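Local structure of serpin (Taeniopygia guttata, 5HGC) at residues M6-L11 with F81-H86; F46-L51 with A121-E126. The protein binds the steroid cortisol and may inhibit serine proteases. All blocks are in the same frame, centred on the assembly; numbering follows the deposited sequence. Where two conformers were deposited one is given.

How the contacts relate
From the N terminus, the chain runs through 6-11, then 46-51, 81-86 and 121-126. Contact 1 brings 6-11 back against 81-86, and contact 2 brings 46-51 against 121-126. Each closes a loop over 69 residues, and because their segments alternate along the chain, the two closures cross. Contact 1 ties the N-terminal turn to helix 74-89, while contact 2 ties helix 39-52 to the end of helix 113-123. Helix 74-89 joins them: F81 carries part of contact 1 on its ring and also packs against A47 and Y123 of contact 2, and H82 ND1 probably hydrogen-bonds to L122 O, 3.1 Å away.

Contact 1: residues M6-L11 with F81-H86. Unlike the reference sequence in segment 6-11: A8 (reference Cys).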
ATOM      1  N   MET A   6      -0.464  17.238 -11.625  1.00 45.36           N
ATOM      2  CA  MET A   6      -1.662  18.094 -11.427  1.00 46.76           C
ATOM      3  C   MET A   6      -2.920  17.245 -11.185  1.00 41.11           C
ATOM      4  O   MET A   6      -3.572  17.373 -10.132  1.00 36.11           O
ATOM      5  CB  MET A   6      -1.812  19.109 -12.589  1.00 58.44           C
ATOM      6  CG  MET A   6      -2.821  20.254 -12.413  1.00 78.31           C
ATOM      7  SD  MET A   6      -4.527  19.993 -13.040  1.00103.43           S
ATOM      8  CE  MET A   6      -4.972  21.629 -13.668  1.00 95.75           C
ATOM      9  N   ALA A   7      -3.223  16.351 -12.137  1.00 36.12           N
ATOM     10  CA  ALA A   7      -4.439  15.516 -12.051  1.00 35.58           C
ATOM     11  C   ALA A   7      -4.412  14.626 -10.796  1.00 32.90           C
ATOM     12  O   ALA A   7      -5.404  14.596 -10.045  1.00 33.77           O
ATOM     13  CB  ALA A   7      -4.642  14.680 -13.309  1.00 35.60           C
ATOM     14  N   ALA A   8      -3.265  13.983 -10.557  1.00 28.03           N
ATOM     15  CA  ALA A   8      -3.026  13.154  -9.373  1.00 28.71           C
ATOM     16  C   ALA A   8      -3.268  13.908  -8.065  1.00 31.42           C
ATOM     17  O   ALA A   8      -3.908  13.387  -7.133  1.00 31.80           O
ATOM     18  CB  ALA A   8      -1.629  12.523  -9.424  1.00 24.37           C
ATOM     19  N   LEU A   9      -2.828  15.165  -8.007  1.00 34.11           N
ATOM     20  CA  LEU A   9      -2.947  15.890  -6.738  1.00 34.64           C
ATOM     21  C   LEU A   9      -4.366  16.159  -6.327  1.00 33.84           C
ATOM     22  O   LEU A   9      -4.613  16.331  -5.122  1.00 34.35           O
ATOM     23  CB  LEU A   9      -2.111  17.166  -6.681  1.00 34.77           C
ATOM     24  CG  LEU A   9      -0.609  16.960  -6.825  1.00 33.76           C
ATOM     25  CD1 LEU A   9       0.033  18.262  -7.261  1.00 32.03           C
ATOM     26  CD2 LEU A   9      -0.016  16.440  -5.532  1.00 32.00           C
ATOM     27  N   LYS A  10      -5.292  16.153  -7.292  1.00 33.97           N
ATOM     28  CA  LYS A  10      -6.702  16.452  -6.982  1.00 35.28           C
ATOM     29  C   LYS A  10      -7.245  15.336  -6.138  1.00 36.44           C
ATOM     30  O   LYS A  10      -8.266  15.537  -5.442  1.00 42.33           O
ATOM     31  CB  LYS A  10      -7.585  16.635  -8.215  1.00 39.74           C
ATOM     32  CG  LYS A  10      -7.229  17.817  -9.097  1.00 49.57           C
ATOM     33  CD  LYS A  10      -8.444  18.290  -9.887  1.00 53.08           C
ATOM     34  CE  LYS A  10      -7.980  19.033 -11.132  1.00 57.59           C
ATOM     35  NZ  LYS A  10      -9.038  19.003 -12.180  1.00 57.94           N
ATOM     36  N   LEU A  11      -6.551  14.186  -6.182  1.00 30.11           N
ATOM     37  CA  LEU A  11      -6.980  12.983  -5.485  1.00 29.36           C
ATOM     38  C   LEU A  11      -6.472  12.805  -4.044  1.00 28.98           C
ATOM     39  O   LEU A  11      -6.904  11.875  -3.314  1.00 33.90           O
ATOM     40  CB  LEU A  11      -6.607  11.737  -6.322  1.00 30.45           C
ATOM     41  CG  LEU A  11      -7.053  11.604  -7.794  1.00 29.81           C
ATOM     42  CD1 LEU A  11      -6.725  10.203  -8.273  1.00 27.27           C
ATOM     43  CD2 LEU A  11      -8.519  11.938  -8.058  1.00 27.41           C
ATOM     44  N   PHE A  81      -6.044   9.068 -11.443  1.00 28.43           N
ATOM     45  CA  PHE A  81      -5.386   7.803 -11.228  1.00 27.80           C
ATOM     46  C   PHE A  81      -4.486   7.476 -12.400  1.00 27.98           C
ATOM     47  O   PHE A  81      -3.438   6.885 -12.196  1.00 26.05           O
ATOM     48  CB  PHE A  81      -6.376   6.678 -11.014  1.00 27.62           C
ATOM     49  CG  PHE A  81      -6.942   6.634  -9.650  1.00 27.33           C
ATOM     50  CD1 PHE A  81      -6.123   6.276  -8.540  1.00 27.72           C
ATOM     51  CD2 PHE A  81      -8.316   6.934  -9.434  1.00 26.79           C
ATOM     52  CE1 PHE A  81      -6.671   6.262  -7.243  1.00 26.17           C
ATOM     53  CE2 PHE A  81      -8.858   6.899  -8.138  1.00 24.64           C
ATOM     54  CZ  PHE A  81      -8.040   6.553  -7.049  1.00 24.41           C
ATOM     55  N   HIS A  82      -4.858   7.860 -13.625  1.00 26.14           N
ATOM     56  CA  HIS A  82      -3.886   7.627 -14.696  1.00 26.26           C
ATOM     57  C   HIS A  82      -2.559   8.414 -14.438  1.00 25.68           C
ATOM     58  O   HIS A  82      -1.404   7.975 -14.708  1.00 24.29           O
ATOM     59  CB  HIS A  82      -4.450   7.995 -16.071  1.00 24.99           C
ATOM     60  CG  HIS A  82      -3.403   7.961 -17.131  1.00 26.13           C
ATOM     61  ND1 HIS A  82      -2.844   6.779 -17.578  1.00 29.14           N
ATOM     62  CD2 HIS A  82      -2.714   8.950 -17.739  1.00 28.10           C
ATOM     63  CE1 HIS A  82      -1.877   7.042 -18.439  1.00 28.60           C
ATOM     64  NE2 HIS A  82      -1.792   8.350 -18.573  1.00 29.87           N
ATOM     65  N   ASN A  83      -2.724   9.626 -13.950  1.00 26.56           N
ATOM     66  CA  ASN A  83      -1.564  10.468 -13.741  1.00 27.26           C
ATOM     67  C   ASN A  83      -0.734   9.881 -12.597  1.00 26.01           C
ATOM     68  O   ASN A  83       0.502   9.784 -12.696  1.00 27.40           O
ATOM     69  CB  ASN A  83      -2.026  11.900 -13.498  1.00 27.19           C
ATOM     70  CG  ASN A  83      -0.893  12.886 -13.258  1.00 27.21           C
ATOM     71  OD1 ASN A  83      -1.123  13.813 -12.534  1.00 28.20           O
ATOM     72  ND2 ASN A  83       0.296  12.715 -13.864  1.00 24.90           N
ATOM     73  N   LEU A  84      -1.423   9.435 -11.555  1.00 24.33           N
ATOM     74  CA  LEU A  84      -0.772   8.774 -10.452  1.00 24.93           C
ATOM     75  C   LEU A  84      -0.001   7.522 -10.861  1.00 26.26           C
ATOM     76  O   LEU A  84       1.189   7.426 -10.543  1.00 27.86           O
ATOM     77  CB  LEU A  84      -1.816   8.479  -9.380  1.00 26.90           C
ATOM     78  CG  LEU A  84      -1.448   7.857  -8.048  1.00 26.02           C
ATOM     79  CD1 LEU A  84      -0.344   8.676  -7.343  1.00 24.79           C
ATOM     80  CD2 LEU A  84      -2.758   7.885  -7.289  1.00 25.30           C
ATOM     81  N   ILE A  85      -0.622   6.573 -11.584  1.00 28.14           N
ATOM     82  CA  ILE A  85       0.099   5.342 -11.958  1.00 30.20           C
ATOM     83  C   ILE A  85       1.258   5.674 -12.867  1.00 29.65           C
ATOM     84  O   ILE A  85       2.344   5.093 -12.752  1.00 29.85           O
ATOM     85  CB  ILE A  85      -0.760   4.288 -12.702  1.00 33.26           C
ATOM     86  CG1 ILE A  85      -2.032   4.012 -11.975  1.00 35.22           C
ATOM     87  CG2 ILE A  85      -0.054   2.921 -12.844  1.00 29.61           C
ATOM     88  CD1 ILE A  85      -3.044   3.458 -12.952  1.00 43.49           C
ATOM     89  N   HIS A  86       1.021   6.590 -13.790  1.00 30.32           N
ATOM     90  CA  HIS A  86       2.074   6.978 -14.705  1.00 36.50           C
ATOM     91  C   HIS A  86       3.311   7.474 -13.918  1.00 36.67           C
ATOM     92  O   HIS A  86       4.441   7.069 -14.181  1.00 37.30           O
ATOM     93  CB  HIS A  86       1.543   8.014 -15.716  1.00 40.93           C
ATOM     94  CG  HIS A  86       2.571   8.463 -16.707  1.00 50.63           C
ATOM     95  ND1 HIS A  86       3.461   9.491 -16.448  1.00 54.91           N
ATOM     96  CD2 HIS A  86       2.874   8.005 -17.944  1.00 52.71           C
ATOM     97  CE1 HIS A  86       4.266   9.648 -17.481  1.00 57.01           C
ATOM     98  NE2 HIS A  86       3.927   8.762 -18.404  1.00 58.51           N
TER
HETATM   99  O   HOH W   1      -1.635  16.035 -14.519  1.00 41.06           O
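The polar part of this contact rests on one amide side chain. N83 extends with CG anti to its backbone N (chi1 180°), which carries OD1 across to the turn at 6-11. There A8 N donates to OD1 over 2.9 Å. The bond is nearly straight at 167° and lies in the carbonyl plane on a lone pair. A water widens the grip: A7 N donates to it at 2.9 Å, and it gives a weak bond back to N83 OD1. The other half of the amide is used too, since N83 ND2 bonds to E4 O, so both ends of the group help fix its rotation.

In the serpin fold this docks a short N-terminal helical turn on helix 74-89 of the helical domain, and a salt bridge from K10 NZ to E76 OE1 reaches the same helix.

The apolar part lies deeper. L11 sends CD1 over the F81 ring, 3.7 Å from its centroid and only 6° off the normal, a CH-pi contact almost on centre. The same methyl sits 3.4 Å from F81 N. A8 CB adds a second apolar touch, 4.0 Å from L84 CB. F81 also touches T44 of helix 39-52.

Contact 2: residues F46-L51 with A121-E126; sequences FAMLAL and ALYQLE
Y123 carries this contact, lying against helix 39-52 where helix 113-123 of the serpin helical domain comes to its end. M48 CB sits over one face of the ring, 3.7 Å from the centroid and 17° off the normal, a CH-pi contact displaced toward the rim. With M48 CG anti to the backbone N (chi1 -171°), the next carbon follows the same face and comes 3.5 Å from Y123 CG. L51 arrives at the edge, tip to tip, its CD1 in the ring plane and 3.6 Å from Y123 CD2. A47 CB approaches the phenol oxygen obliquely, 3.3 Å from OH.

Outside this first ring of neighbours, L51 CD1 also meets L122 CD1 at 3.8 Å, and the M48 chain kinks past CG, so that SD turns to L125 CD1 at 4.0 Å. An alanine in place of Y123 would probably loosen the helix pairing here, since M48, L51 and A47 would all lose the ring they pack on.

The backbone sets these side chains in place. Q124 leaves the helix with positive phi (49°), and E126, pairing with I103, starts strand 126-130; the turn between brings L125 round to M48, where F115 of helix 113-123 touches both. L51 also lines the pocket of the bound diamino sugar together with H78, whose ND1 is hydrogen-bonded to the OH of the buried Y123.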
ATOM      1  N   PHE A  46      -9.657  -0.702  -7.780  1.00 30.10           N
ATOM      2  CA  PHE A  46     -11.097  -0.418  -7.737  1.00 28.05           C
ATOM      3  C   PHE A  46     -11.615   0.694  -8.597  1.00 28.97           C
ATOM      4  O   PHE A  46     -12.718   0.578  -9.130  1.00 29.42           O
ATOM      5  CB  PHE A  46     -11.623  -0.330  -6.301  1.00 28.62           C
ATOM      6  CG  PHE A  46     -11.943  -1.674  -5.767  1.00 27.56           C
ATOM      7  CD1 PHE A  46     -10.940  -2.472  -5.236  1.00 28.30           C
ATOM      8  CD2 PHE A  46     -13.205  -2.203  -5.950  1.00 27.07           C
ATOM      9  CE1 PHE A  46     -11.220  -3.782  -4.865  1.00 32.34           C
ATOM     10  CE2 PHE A  46     -13.504  -3.502  -5.570  1.00 28.67           C
ATOM     11  CZ  PHE A  46     -12.516  -4.297  -5.021  1.00 31.81           C
ATOM     12  N   ALA A  47     -10.827   1.747  -8.771  1.00 27.62           N
ATOM     13  CA  ALA A  47     -11.237   2.847  -9.622  1.00 28.84           C
ATOM     14  C   ALA A  47     -11.331   2.294 -11.035  1.00 32.66           C
ATOM     15  O   ALA A  47     -12.270   2.577 -11.768  1.00 30.62           O
ATOM     16  CB  ALA A  47     -10.227   3.974  -9.562  1.00 28.86           C
ATOM     17  N   MET A  48     -10.375   1.438 -11.380  1.00 33.44           N
ATOM     18  CA  MET A  48     -10.380   0.756 -12.642  1.00 33.38           C
ATOM     19  C   MET A  48     -11.665  -0.072 -12.868  1.00 33.53           C
ATOM     20  O   MET A  48     -12.260   0.034 -13.948  1.00 32.16           O
ATOM     21  CB  MET A  48      -9.127  -0.065 -12.716  1.00 36.19           C
ATOM     22  CG  MET A  48      -8.855  -0.685 -14.047  1.00 37.31           C
ATOM     23  SD  MET A  48      -8.563  -2.399 -13.675  1.00 56.68           S
ATOM     24  CE  MET A  48     -10.246  -2.977 -13.786  1.00 36.00           C
ATOM     25  N   LEU A  49     -12.131  -0.841 -11.873  1.00 28.48           N
ATOM     26  CA  LEU A  49     -13.455  -1.462 -11.994  1.00 28.46           C
ATOM     27  C   LEU A  49     -14.548  -0.466 -12.258  1.00 28.52           C
ATOM     28  O   LEU A  49     -15.477  -0.727 -13.047  1.00 27.96           O
ATOM     29  CB  LEU A  49     -13.859  -2.265 -10.774  1.00 30.81           C
ATOM     30  CG  LEU A  49     -13.236  -3.643 -10.632  1.00 35.67           C
ATOM     31  CD1 LEU A  49     -13.952  -4.300  -9.469  1.00 37.18           C
ATOM     32  CD2 LEU A  49     -13.397  -4.501 -11.882  1.00 35.32           C
ATOM     33  N   ALA A  50     -14.459   0.688 -11.612  1.00 29.31           N
ATOM     34  CA  ALA A  50     -15.469   1.717 -11.839  1.00 28.52           C
ATOM     35  C   ALA A  50     -15.611   2.076 -13.334  1.00 28.22           C
ATOM     36  O   ALA A  50     -16.705   2.453 -13.767  1.00 29.64           O
ATOM     37  CB  ALA A  50     -15.189   2.949 -11.012  1.00 27.45           C
ATOM     38  N   LEU A  51     -14.529   1.962 -14.105  0.70 25.78           N
ATOM     39  CA  LEU A  51     -14.606   2.231 -15.547  0.70 27.89           C
ATOM     40  C   LEU A  51     -15.718   1.431 -16.151  0.70 29.33           C
ATOM     41  O   LEU A  51     -16.487   1.954 -16.959  0.70 29.38           O
ATOM     42  CB  LEU A  51     -13.330   1.859 -16.305  0.70 26.56           C
ATOM     43  CG  LEU A  51     -12.266   2.924 -16.323  0.70 26.04           C
ATOM     44  CD1 LEU A  51     -11.060   2.422 -17.123  0.70 24.97           C
ATOM     45  CD2 LEU A  51     -12.878   4.173 -16.934  0.70 24.01           C
ATOM     46  N   ALA A 121      -5.501   1.873 -21.276  1.00 21.18           N
ATOM     47  CA  ALA A 121      -4.962   3.220 -21.477  1.00 22.74           C
ATOM     48  C   ALA A 121      -4.857   3.906 -20.140  1.00 22.59           C
ATOM     49  O   ALA A 121      -3.804   4.464 -19.837  1.00 24.18           O
ATOM     50  CB  ALA A 121      -5.832   4.051 -22.442  1.00 22.58           C
ATOM     51  N   LEU A 122      -5.913   3.830 -19.326  1.00 21.97           N
ATOM     52  CA  LEU A 122      -5.924   4.550 -18.058  1.00 21.88           C
ATOM     53  C   LEU A 122      -5.130   3.886 -16.940  1.00 23.59           C
ATOM     54  O   LEU A 122      -4.474   4.561 -16.153  1.00 25.53           O
ATOM     55  CB  LEU A 122      -7.342   4.838 -17.592  1.00 19.76           C
ATOM     56  CG  LEU A 122      -8.128   5.865 -18.398  1.00 20.04           C
ATOM     57  CD1 LEU A 122      -9.618   5.797 -18.000  1.00 19.24           C
ATOM     58  CD2 LEU A 122      -7.558   7.257 -18.155  1.00 19.53           C
ATOM     59  N   TYR A 123      -5.184   2.563 -16.878  1.00 23.27           N
ATOM     60  CA  TYR A 123      -4.843   1.851 -15.666  1.00 21.26           C
ATOM     61  C   TYR A 123      -3.849   0.791 -15.980  1.00 23.13           C
ATOM     62  O   TYR A 123      -3.543  -0.021 -15.123  1.00 21.70           O
ATOM     63  CB  TYR A 123      -6.077   1.235 -15.012  1.00 20.96           C
ATOM     64  CG  TYR A 123      -6.981   2.254 -14.345  1.00 25.41           C
ATOM     65  CD1 TYR A 123      -6.640   2.808 -13.095  1.00 29.06           C
ATOM     66  CD2 TYR A 123      -8.157   2.690 -14.950  1.00 23.76           C
ATOM     67  CE1 TYR A 123      -7.437   3.787 -12.490  1.00 30.02           C
ATOM     68  CE2 TYR A 123      -8.972   3.637 -14.350  1.00 27.26           C
ATOM     69  CZ  TYR A 123      -8.601   4.207 -13.128  1.00 29.96           C
ATOM     70  OH  TYR A 123      -9.402   5.147 -12.511  1.00 30.37           O
ATOM     71  N   GLN A 124      -3.337   0.756 -17.212  1.00 24.98           N
ATOM     72  CA  GLN A 124      -2.419  -0.341 -17.614  1.00 27.34           C
ATOM     73  C   GLN A 124      -2.953  -1.770 -17.271  1.00 26.84           C
ATOM     74  O   GLN A 124      -2.171  -2.644 -16.936  1.00 30.42           O
ATOM     75  CB  GLN A 124      -1.002  -0.164 -17.030  1.00 29.34           C
ATOM     76  CG  GLN A 124      -0.405   1.262 -16.892  1.00 42.50           C
ATOM     77  CD  GLN A 124       0.912   1.297 -16.025  1.00 53.11           C
ATOM     78  OE1 GLN A 124       1.118   0.469 -15.092  1.00 49.73           O
ATOM     79  NE2 GLN A 124       1.799   2.264 -16.328  1.00 52.62           N
ATOM     80  N   LEU A 125      -4.263  -1.998 -17.317  1.00 24.71           N
ATOM     81  CA  LEU A 125      -4.833  -3.319 -17.048  1.00 24.44           C
ATOM     82  C   LEU A 125      -4.380  -4.395 -18.039  1.00 25.43           C
ATOM     83  O   LEU A 125      -4.409  -4.212 -19.302  1.00 22.35           O
ATOM     84  CB  LEU A 125      -6.362  -3.277 -17.052  1.00 23.86           C
ATOM     85  CG  LEU A 125      -7.036  -4.673 -17.049  1.00 25.85           C
ATOM     86  CD1 LEU A 125      -6.854  -5.342 -15.698  1.00 24.15           C
ATOM     87  CD2 LEU A 125      -8.528  -4.629 -17.401  1.00 26.31           C
ATOM     88  N   GLU A 126      -3.980  -5.526 -17.455  1.00 24.44           N
ATOM     89  CA  GLU A 126      -3.880  -6.780 -18.231  1.00 25.29           C
ATOM     90  C   GLU A 126      -5.040  -7.642 -17.827  1.00 23.51           C
ATOM     91  O   GLU A 126      -5.214  -7.867 -16.620  1.00 23.98           O
ATOM     92  CB  GLU A 126      -2.583  -7.548 -17.956  1.00 24.97           C
ATOM     93  CG  GLU A 126      -1.384  -6.729 -18.375  1.00 29.81           C
ATOM     94  CD  GLU A 126      -0.049  -7.443 -18.282  1.00 35.49           C
ATOM     95  OE1 GLU A 126       0.125  -8.405 -17.502  1.00 38.37           O
ATOM     96  OE2 GLU A 126       0.858  -7.039 -19.028  1.00 39.85           O
TER